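PDB 3NPK: geranyltranstransferase from Campylobacter jejuni, which probably catalyses the condensation of geranyl diphosphate with isopentenyl diphosphate to give farnesyl diphosphate and pyrophosphate, a step of isoprenoid biosynthesis. Local coordinates for residues Met147-Ala152 against His171-Ala176; Leu162-Leu167 against Val241-Leu246; Ala182-Cys187 against Glu196-Tyr201; Leu205-Ile210 against Asn258-Asp263. All coordinates share one frame; numbering follows the deposited sequence. Where two conformers were deposited one is given.

Contact 1. Residues Met147-Ala152 against His171-Ala176; sequences MVIGQA and HTHKTA
In the all-alpha isoprenoid synthase fold of this protein, helices 147-156 and 164-189 cross almost backbone on backbone: the axes of the two short segments pass 6.5 Å apart at a crossing angle of -121°. Backbone contacts come first. G150 has no side chain, and its CA comes to 3.6 Å from K174 N, so the main chains touch directly. One turn earlier, M147 (a selenomethionine) sets its CA beside H173 O at 3.2 Å, a CA-H...O contact, while its CG passes K174 O. Helix 164-189 widens here: H171 O accepts from both T175 N and A176 N, a pi-type turn.

On one flank I149 and H173 run side by side in apolar contact, and I149 CG2 lies 3.8 Å from H173 CD2, oblique to the imidazole. That ring also stacks with F169, whose carbonyl O holds H173 ND1. Behind I149 comes V20 of the second subunit, so the crossing also borders the dimer interface.

Polar side chains fill the other flank. K174 is stretched out, CG anti to the backbone N (chi1 -178°), with CB and CG lying over the peptide between G150 and Q151. Its NZ forms a salt bridge with D154; the K174 side chain stands about 9 Å from the bound pyrophosphate, consistent with a place beside the active-site cavity. Q151 bends at chi2 (63°) and runs alongside K174, which brings OE1 to 3.0 Å from K174 CE, closer than to NZ.

Contact 2. Residues Leu162-Leu167 against Val241-Leu246; sequences LSLNEL and VNLLGL
L164, in the first turn of helix 164-189, faces L243 of the short helix 240-244 with their CA atoms 6.7 Å apart, and no hydrogen bond links the two segments. L243 carries the contact. Its CG is anti to the carbonyl carbon (chi1 -69°), which carries the isobutyl fork to the helix start: CD1 sits 3.6 Å from L164 CA, close to L164 N and S163 C as well, while CD2 turns to L162 O at 3.8 Å. Deeper in, L167 crosses L243 obliquely and presses its CD2 on the same CD1.

The surface that receives L243 is a helix start closed by a capping box. S163 OG accepts from E166 N at 3.1 Å, and S163 N donates back to E166 OE1 at 3.0 Å in a nearly straight bond (174°), approaching from above the carboxylate plane. Just before it, L162 N is held by N238 OD1.

Alongside, L164 meets L244 at about a right angle, CD1 against L244 CD2 at 3.8 Å; both side-chain torsions of L164 deviate from the staggered positions. F240 also packs on L164 and L167, and F23 of the second subunit packs on L162. After L244 the chain leaves helical angles at G245 (phi 88°), which is at the N-cap position of helix 246-265, while G245 N still donates to V241 O.

Contact 3. Residues Ala182-Cys187 against Glu196-Tyr201; sequences ALKMGC and ESNQIY
Helices 164-189 and 194-220, successive in the chain, run side by side and nearly antiparallel, the short segments at 161° with axes 8.4 Å apart; L183, K184 and C187 meet S197, I200 and Y201 across the seam. I200 points at the facing helix with CG2 anti to the backbone N, so that this methyl abuts L183 CB at 3.5 Å while CD1 reaches C187 SG at 3.6 Å. C187 and S197 each point at the other helix, and C187 CB lies 3.3 Å from S197 OG, whose hydroxyl is hydrogen-bonded to N193 O.

K184 runs fully extended along the outer edge, CG anti to the backbone N (chi1 -174°). It crosses the Y201 ring obliquely, CB and CD both 3.9 Å from Y201 CD1; at 5.9 Å from the ring centroid, K184 NZ adds at most a weak cation-pi attraction. N198 lies alongside K184, and a water accepts from N198 ND2 at 2.7 Å and, weakly, from K184 NZ.

One side of the helix pair packs into the all-alpha bundle. Helix 42-54 lies against L183 and C187, helices 59-80 and 128-142 pack on M185, and Y201 OH is tied to N141 at the end of helix 128-142.

Contact 4. Residues Leu205-Ile210 against Asn258-Asp263; sequences LKLGLI and NECEQD
K206 spans the gap between helices 194-220 and 246-265 of the all-alpha prenyl synthase bundle; the short segments of the two helices run roughly antiparallel (152°) with axes a wide 10.5 Å apart. It points at the other helix, CG anti to the backbone N (chi1 -166°), and its first carbons travel along a sulfur: CB is 3.8 Å from C260 SG, CG follows closer, and CD makes the tightest approach at 3.3 Å. There the chain bends (chi3 -72°), turning CE off the cysteine toward E259 OE1 at 3.4 Å. The tip ends between two carboxylates one helical turn apart. NZ donates to E259 OE1 at 2.8 Å, meeting it from above the carboxylate plane, and makes a weaker bond to D263 OD2 at 3.4 Å. This salt-bridge network sits at the partly exposed edge, with K206 crossing both acids at about right angles; the paired negative charges would probably favour the protonated amine.

C260, the residue the lysine carbons pass, is buried, and one of its two deposited conformers is described. L256 packs on both K206 and I210. C260 SG lies 3.9 Å from L207 CD2 and 3.4 Å from I210 CD1.

In the fold
Following the chain, contact 1 closes first, folding helix 164-189 back across helix 147-156. Contact 2 opens at 162-167, before contact 1 has closed, so the two cross; it ends only at 241-246, after helix 194-220, and brings helix 240-244 to the start of helix 164-189. Within that span contact 3 closes a short loop, pairing the far end of helix 164-189 with the start of helix 194-220. Contact 4 opens next and crosses contact 2, tying helix 194-220 to helix 246-265. Contacts 1 and 4 touch directly through A176 CB and L205 O, 3.6 Å apart. Contacts 1 and 2 also reach the second subunit.

Contact 1. Residues Met147-Ala152 against His171-Ala176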
# COMPACT_ATOMS: atom_id res chain seq x y z
N MSE A 147 -4.37 -5.50 9.90
CA MSE A 147 -5.14 -4.29 10.07
C MSE A 147 -6.38 -4.22 9.18
O MSE A 147 -7.45 -3.83 9.65
CB MSE A 147 -4.23 -3.09 9.82
CG MSE A 147 -4.86 -1.75 10.10
SE MSE A 147 -3.56 -0.35 9.66
CE MSE A 147 -3.92 -0.27 7.74
N VAL A 148 -6.24 -4.57 7.90
CA VAL A 148 -7.38 -4.36 7.00
C VAL A 148 -8.55 -5.30 7.29
O VAL A 148 -9.70 -4.87 7.28
CB VAL A 148 -6.98 -4.42 5.52
CG1 VAL A 148 -8.25 -4.23 4.63
CG2 VAL A 148 -5.92 -3.33 5.22
N ILE A 149 -8.27 -6.58 7.56
CA ILE A 149 -9.38 -7.48 7.89
C ILE A 149 -9.99 -7.07 9.23
O ILE A 149 -11.20 -7.18 9.42
CB ILE A 149 -9.01 -8.99 7.84
CG1 ILE A 149 -10.28 -9.86 7.90
CG2 ILE A 149 -8.09 -9.38 8.98
CD1 ILE A 149 -11.24 -9.65 6.74
N GLY A 150 -9.16 -6.59 10.17
CA GLY A 150 -9.67 -6.07 11.43
C GLY A 150 -10.64 -4.92 11.24
O GLY A 150 -11.73 -4.88 11.83
N GLN A 151 -10.27 -3.97 10.39
CA GLN A 151 -11.17 -2.86 10.10
C GLN A 151 -12.44 -3.29 9.35
O GLN A 151 -13.54 -2.80 9.65
CB GLN A 151 -10.43 -1.78 9.29
CG GLN A 151 -11.30 -0.57 8.93
CD GLN A 151 -11.84 0.25 10.13
OE1 GLN A 151 -11.73 -0.14 11.29
NE2 GLN A 151 -12.45 1.40 9.82
N ALA A 152 -12.30 -4.21 8.40
CA ALA A 152 -13.49 -4.69 7.68
C ALA A 152 -14.47 -5.34 8.65
O ALA A 152 -15.69 -5.13 8.58
CB ALA A 152 -13.10 -5.68 6.57
N HIS A 171 -10.08 -7.15 17.41
CA HIS A 171 -9.10 -6.21 17.93
C HIS A 171 -7.67 -6.67 17.71
O HIS A 171 -6.78 -5.85 17.47
CB HIS A 171 -9.38 -5.92 19.41
CG HIS A 171 -10.53 -4.99 19.60
ND1 HIS A 171 -11.70 -5.34 20.24
CD2 HIS A 171 -10.69 -3.71 19.18
CE1 HIS A 171 -12.52 -4.30 20.22
NE2 HIS A 171 -11.93 -3.30 19.60
N THR A 172 -7.43 -7.96 17.80
CA THR A 172 -6.08 -8.44 17.56
C THR A 172 -5.65 -8.09 16.14
O THR A 172 -4.50 -7.73 15.92
CB THR A 172 -5.91 -9.93 17.86
OG1 THR A 172 -6.27 -10.16 19.21
CG2 THR A 172 -4.44 -10.31 17.75
N HIS A 173 -6.57 -8.17 15.19
CA HIS A 173 -6.21 -7.87 13.81
C HIS A 173 -6.20 -6.37 13.55
O HIS A 173 -5.27 -5.87 12.90
CB HIS A 173 -7.14 -8.62 12.83
CG HIS A 173 -6.85 -10.09 12.77
ND1 HIS A 173 -7.25 -10.97 13.76
CD2 HIS A 173 -6.17 -10.83 11.86
CE1 HIS A 173 -6.83 -12.19 13.45
NE2 HIS A 173 -6.18 -12.13 12.30
N LYS A 174 -7.22 -5.67 14.04
CA LYS A 174 -7.37 -4.25 13.73
C LYS A 174 -6.23 -3.39 14.29
O LYS A 174 -5.70 -2.52 13.59
CB LYS A 174 -8.71 -3.73 14.25
CG LYS A 174 -8.94 -2.27 13.93
CD LYS A 174 -10.34 -1.80 14.31
CE LYS A 174 -10.46 -0.33 13.95
NZ LYS A 174 -11.55 0.38 14.65
N THR A 175 -5.84 -3.63 15.55
CA THR A 175 -4.78 -2.82 16.15
C THR A 175 -3.59 -3.58 16.70
O THR A 175 -2.46 -3.07 16.64
CB THR A 175 -5.31 -1.92 17.26
OG1 THR A 175 -5.98 -2.71 18.23
CG2 THR A 175 -6.33 -0.93 16.71
N ALA A 176 -3.80 -4.78 17.22
CA ALA A 176 -2.68 -5.42 17.92
C ALA A 176 -1.58 -5.88 16.97
O ALA A 176 -0.41 -5.81 17.30
CB ALA A 176 -3.15 -6.59 18.78

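Contact 2. Residues Leu162-Leu167 against Val241-Leu246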
# COMPACT_ATOMS: atom_id res chain seq x y z
N LEU A 162 -21.33 -9.75 18.53
CA LEU A 162 -20.12 -10.56 18.47
C LEU A 162 -19.95 -11.36 19.74
O LEU A 162 -20.34 -10.90 20.83
CB LEU A 162 -18.88 -9.67 18.31
CG LEU A 162 -18.77 -8.93 16.98
CD1 LEU A 162 -17.49 -8.12 16.90
CD2 LEU A 162 -18.89 -9.92 15.81
N SER A 163 -19.35 -12.54 19.61
CA SER A 163 -18.94 -13.33 20.76
C SER A 163 -17.63 -12.75 21.27
O SER A 163 -16.98 -11.94 20.61
CB SER A 163 -18.71 -14.77 20.33
OG SER A 163 -17.55 -14.84 19.52
N LEU A 164 -17.21 -13.21 22.45
CA LEU A 164 -15.94 -12.80 23.03
C LEU A 164 -14.79 -13.16 22.10
O LEU A 164 -13.91 -12.34 21.82
CB LEU A 164 -15.74 -13.49 24.37
CG LEU A 164 -14.97 -12.78 25.50
CD1 LEU A 164 -14.23 -13.78 26.41
CD2 LEU A 164 -14.07 -11.69 25.03
N ASN A 165 -14.78 -14.40 21.61
CA ASN A 165 -13.70 -14.81 20.70
C ASN A 165 -13.65 -13.97 19.42
O ASN A 165 -12.57 -13.61 18.92
CB ASN A 165 -13.80 -16.30 20.37
CG ASN A 165 -13.36 -17.18 21.52
OD1 ASN A 165 -12.77 -16.71 22.50
ND2 ASN A 165 -13.64 -18.48 21.41
N GLU A 166 -14.82 -13.62 18.91
CA GLU A 166 -14.91 -12.78 17.72
C GLU A 166 -14.41 -11.36 17.98
O GLU A 166 -13.69 -10.77 17.16
CB GLU A 166 -16.34 -12.74 17.19
CG GLU A 166 -16.69 -14.03 16.48
CD GLU A 166 -18.17 -14.17 16.18
OE1 GLU A 166 -19.00 -13.47 16.81
OE2 GLU A 166 -18.50 -15.00 15.31
N LEU A 167 -14.77 -10.82 19.15
CA LEU A 167 -14.32 -9.49 19.52
C LEU A 167 -12.80 -9.48 19.71
O LEU A 167 -12.13 -8.56 19.26
CB LEU A 167 -15.05 -9.03 20.79
CG LEU A 167 -14.77 -7.60 21.26
CD1 LEU A 167 -15.12 -6.58 20.19
CD2 LEU A 167 -15.56 -7.33 22.54
N VAL A 241 -16.59 -5.04 28.25
CA VAL A 241 -17.34 -4.81 29.48
C VAL A 241 -18.75 -5.40 29.38
O VAL A 241 -19.24 -6.02 30.33
CB VAL A 241 -17.42 -3.31 29.82
CG1 VAL A 241 -18.30 -3.10 31.05
CG2 VAL A 241 -16.02 -2.74 30.05
N ASN A 242 -19.39 -5.23 28.23
CA ASN A 242 -20.71 -5.79 28.01
C ASN A 242 -20.71 -7.31 28.07
O ASN A 242 -21.62 -7.92 28.64
CB ASN A 242 -21.28 -5.33 26.67
CG ASN A 242 -21.68 -3.88 26.67
OD1 ASN A 242 -22.13 -3.35 27.70
ND2 ASN A 242 -21.54 -3.21 25.53
N LEU A 243 -19.69 -7.92 27.50
CA LEU A 243 -19.59 -9.37 27.43
C LEU A 243 -19.16 -9.98 28.76
O LEU A 243 -19.70 -11.00 29.19
CB LEU A 243 -18.61 -9.80 26.34
CG LEU A 243 -19.05 -9.55 24.90
CD1 LEU A 243 -17.95 -9.96 23.94
CD2 LEU A 243 -20.32 -10.31 24.62
N LEU A 244 -18.19 -9.35 29.40
CA LEU A 244 -17.58 -9.92 30.60
C LEU A 244 -18.14 -9.35 31.89
O LEU A 244 -18.07 -9.99 32.94
CB LEU A 244 -16.06 -9.70 30.58
CG LEU A 244 -15.28 -10.34 29.43
CD1 LEU A 244 -13.85 -9.82 29.40
CD2 LEU A 244 -15.30 -11.86 29.57
N GLY A 245 -18.70 -8.15 31.81
CA GLY A 245 -19.06 -7.41 33.01
C GLY A 245 -17.85 -6.60 33.43
O GLY A 245 -16.71 -7.04 33.24
N LEU A 246 -18.09 -5.42 33.97
CA LEU A 246 -17.01 -4.50 34.32
C LEU A 246 -15.99 -5.17 35.24
O LEU A 246 -14.77 -5.06 35.03
CB LEU A 246 -17.56 -3.24 34.99
CG LEU A 246 -16.54 -2.13 35.23
CD1 LEU A 246 -15.93 -1.66 33.91
CD2 LEU A 246 -17.19 -0.96 35.98

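Contact 3. Residues Ala182-Cys187 against Glu196-Tyr201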
# COMPACT_ATOMS: atom_id res chain seq x y z
N ALA A 182 5.53 -3.49 14.92
CA ALA A 182 6.50 -2.44 15.22
C ALA A 182 7.64 -3.00 16.05
O ALA A 182 8.82 -2.75 15.77
CB ALA A 182 5.83 -1.30 15.95
N LEU A 183 7.30 -3.76 17.09
CA LEU A 183 8.31 -4.39 17.94
C LEU A 183 9.13 -5.41 17.15
O LEU A 183 10.37 -5.40 17.23
CB LEU A 183 7.64 -5.07 19.14
CG LEU A 183 7.10 -4.08 20.16
CD1 LEU A 183 6.08 -4.74 21.11
CD2 LEU A 183 8.25 -3.43 20.96
N LYS A 184 8.46 -6.27 16.38
CA LYS A 184 9.18 -7.31 15.62
C LYS A 184 10.12 -6.68 14.58
O LYS A 184 11.23 -7.16 14.36
CB LYS A 184 8.21 -8.28 14.93
CG LYS A 184 8.95 -9.46 14.26
CD LYS A 184 8.03 -10.50 13.71
CE LYS A 184 8.85 -11.65 13.12
NZ LYS A 184 8.03 -12.69 12.48
N MSE A 185 9.67 -5.61 13.95
CA MSE A 185 10.51 -4.92 12.97
C MSE A 185 11.78 -4.34 13.63
O MSE A 185 12.86 -4.36 13.03
CB MSE A 185 9.69 -3.83 12.27
CG MSE A 185 8.66 -4.47 11.34
SE MSE A 185 7.32 -3.25 10.65
CE MSE A 185 8.38 -2.43 9.23
N GLY A 186 11.66 -3.83 14.85
CA GLY A 186 12.86 -3.42 15.58
C GLY A 186 13.83 -4.60 15.71
O GLY A 186 15.05 -4.46 15.52
N CYS A 187 13.29 -5.77 16.02
CA CYS A 187 14.12 -6.97 16.17
C CYS A 187 14.78 -7.33 14.84
O CYS A 187 15.96 -7.71 14.79
CB CYS A 187 13.28 -8.14 16.68
SG CYS A 187 12.59 -7.91 18.33
N GLU A 196 13.61 -14.89 20.35
CA GLU A 196 13.30 -13.67 21.10
C GLU A 196 12.41 -12.75 20.27
O GLU A 196 11.56 -12.04 20.84
CB GLU A 196 14.56 -12.94 21.54
CG GLU A 196 15.36 -13.66 22.61
CD GLU A 196 16.57 -12.86 23.02
OE1 GLU A 196 16.43 -11.93 23.86
OE2 GLU A 196 17.65 -13.15 22.49
N SER A 197 12.60 -12.73 18.95
CA SER A 197 11.77 -11.87 18.11
C SER A 197 10.31 -12.30 18.18
O SER A 197 9.42 -11.46 18.25
CB SER A 197 12.26 -11.91 16.66
OG SER A 197 13.58 -11.41 16.58
N ASN A 198 10.07 -13.61 18.18
CA ASN A 198 8.70 -14.11 18.25
C ASN A 198 8.08 -13.80 19.61
O ASN A 198 6.89 -13.51 19.72
CB ASN A 198 8.66 -15.63 17.99
CG ASN A 198 8.97 -15.99 16.54
OD1 ASN A 198 9.33 -17.14 16.22
ND2 ASN A 198 8.82 -15.03 15.65
N GLN A 199 8.88 -13.89 20.68
CA GLN A 199 8.38 -13.56 22.01
C GLN A 199 7.96 -12.10 22.09
O GLN A 199 6.95 -11.76 22.70
CB GLN A 199 9.42 -13.88 23.09
CG GLN A 199 9.63 -15.38 23.23
CD GLN A 199 10.60 -15.75 24.34
OE1 GLN A 199 10.66 -16.91 24.74
NE2 GLN A 199 11.36 -14.77 24.83
N ILE A 200 8.75 -11.24 21.46
CA ILE A 200 8.48 -9.80 21.50
C ILE A 200 7.24 -9.45 20.65
O ILE A 200 6.43 -8.62 21.04
CB ILE A 200 9.77 -9.03 21.10
CG1 ILE A 200 10.78 -9.10 22.25
CG2 ILE A 200 9.47 -7.60 20.75
CD1 ILE A 200 12.23 -8.78 21.83
N TYR A 201 7.07 -10.12 19.51
CA TYR A 201 5.84 -9.96 18.74
C TYR A 201 4.62 -10.34 19.59
O TYR A 201 3.62 -9.62 19.62
CB TYR A 201 5.90 -10.82 17.47
CG TYR A 201 4.70 -10.70 16.56
CD1 TYR A 201 4.66 -9.76 15.54
CD2 TYR A 201 3.62 -11.55 16.72
CE1 TYR A 201 3.56 -9.68 14.68
CE2 TYR A 201 2.51 -11.47 15.87
CZ TYR A 201 2.49 -10.54 14.86
OH TYR A 201 1.41 -10.46 14.02
O HOH W 1 10.51 -14.66 13.52

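Contact 4. Residues Leu205-Ile210 against Asn258-Asp263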
# COMPACT_ATOMS: atom_id res chain seq x y z
N LEU A 205 1.20 -8.20 20.79
CA LEU A 205 -0.20 -8.61 20.65
C LEU A 205 -0.94 -8.42 21.96
O LEU A 205 -2.09 -7.96 21.98
CB LEU A 205 -0.30 -10.08 20.25
CG LEU A 205 0.22 -10.46 18.87
CD1 LEU A 205 0.06 -11.97 18.70
CD2 LEU A 205 -0.49 -9.68 17.73
N LYS A 206 -0.28 -8.77 23.06
CA LYS A 206 -0.89 -8.64 24.38
C LYS A 206 -1.13 -7.17 24.73
O LYS A 206 -2.18 -6.80 25.24
CB LYS A 206 -0.04 -9.32 25.45
CG LYS A 206 -0.77 -9.52 26.76
CD LYS A 206 0.02 -10.38 27.71
CE LYS A 206 0.03 -11.82 27.26
NZ LYS A 206 0.76 -12.67 28.24
N LEU A 207 -0.15 -6.32 24.43
CA LEU A 207 -0.30 -4.89 24.71
C LEU A 207 -1.48 -4.33 23.93
O LEU A 207 -2.27 -3.56 24.47
CB LEU A 207 0.98 -4.15 24.31
CG LEU A 207 2.18 -4.43 25.20
CD1 LEU A 207 3.35 -3.61 24.72
CD2 LEU A 207 1.85 -4.11 26.65
N GLY A 208 -1.59 -4.72 22.66
CA GLY A 208 -2.68 -4.25 21.84
C GLY A 208 -4.03 -4.59 22.45
O GLY A 208 -4.94 -3.75 22.49
N LEU A 209 -4.18 -5.83 22.90
CA LEU A 209 -5.41 -6.29 23.54
C LEU A 209 -5.68 -5.53 24.84
O LEU A 209 -6.81 -5.10 25.10
CB LEU A 209 -5.30 -7.78 23.83
CG LEU A 209 -6.40 -8.48 24.62
CD1 LEU A 209 -7.71 -8.35 23.88
CD2 LEU A 209 -6.01 -9.93 24.81
N ILE A 210 -4.64 -5.39 25.66
CA ILE A 210 -4.77 -4.65 26.91
C ILE A 210 -5.30 -3.24 26.64
O ILE A 210 -6.19 -2.76 27.34
CB ILE A 210 -3.42 -4.55 27.64
CG1 ILE A 210 -3.05 -5.90 28.25
CG2 ILE A 210 -3.47 -3.48 28.74
CD1 ILE A 210 -1.61 -5.99 28.70
N ASN A 258 -0.27 -8.18 34.40
CA ASN A 258 0.67 -8.96 35.20
C ASN A 258 1.49 -9.91 34.34
O ASN A 258 2.69 -10.10 34.56
CB ASN A 258 -0.03 -9.73 36.33
CG ASN A 258 0.95 -10.52 37.18
OD1 ASN A 258 1.05 -11.74 37.06
ND2 ASN A 258 1.69 -9.82 38.04
N GLU A 259 0.85 -10.52 33.34
CA GLU A 259 1.58 -11.36 32.41
C GLU A 259 2.61 -10.52 31.64
O GLU A 259 3.75 -10.93 31.46
CB GLU A 259 0.62 -12.04 31.44
CG GLU A 259 -0.24 -13.09 32.12
CD GLU A 259 -1.27 -13.69 31.20
OE1 GLU A 259 -1.29 -13.34 30.00
OE2 GLU A 259 -2.07 -14.53 31.68
N CYS A 260 2.19 -9.34 31.20
CA CYS A 260 3.12 -8.46 30.49
C CYS A 260 4.31 -8.08 31.37
O CYS A 260 5.43 -8.00 30.88
CB CYS A 260 2.42 -7.22 29.93
SG CYS A 260 1.43 -7.53 28.44
N GLU A 261 4.07 -7.87 32.67
CA GLU A 261 5.14 -7.55 33.60
C GLU A 261 6.19 -8.67 33.62
O GLU A 261 7.41 -8.42 33.63
CB GLU A 261 4.56 -7.33 35.00
CG GLU A 261 5.57 -7.16 36.13
CD GLU A 261 4.90 -6.90 37.48
OE1 GLU A 261 4.07 -5.97 37.57
OE2 GLU A 261 5.18 -7.63 38.45
N GLN A 262 5.72 -9.92 33.61
CA GLN A 262 6.63 -11.06 33.57
C GLN A 262 7.39 -11.13 32.24
O GLN A 262 8.59 -11.42 32.21
CB GLN A 262 5.85 -12.36 33.81
CG GLN A 262 5.14 -12.38 35.14
CD GLN A 262 4.27 -13.59 35.32
OE1 GLN A 262 4.66 -14.71 34.98
NE2 GLN A 262 3.08 -13.38 35.86
N ASP A 263 6.68 -10.86 31.15
CA ASP A 263 7.28 -10.87 29.82
C ASP A 263 8.33 -9.77 29.68
O ASP A 263 9.37 -9.97 29.05
CB ASP A 263 6.21 -10.71 28.74
CG ASP A 263 5.18 -11.84 28.75
OD1 ASP A 263 5.52 -12.96 29.19
OD2 ASP A 263 4.03 -11.60 28.31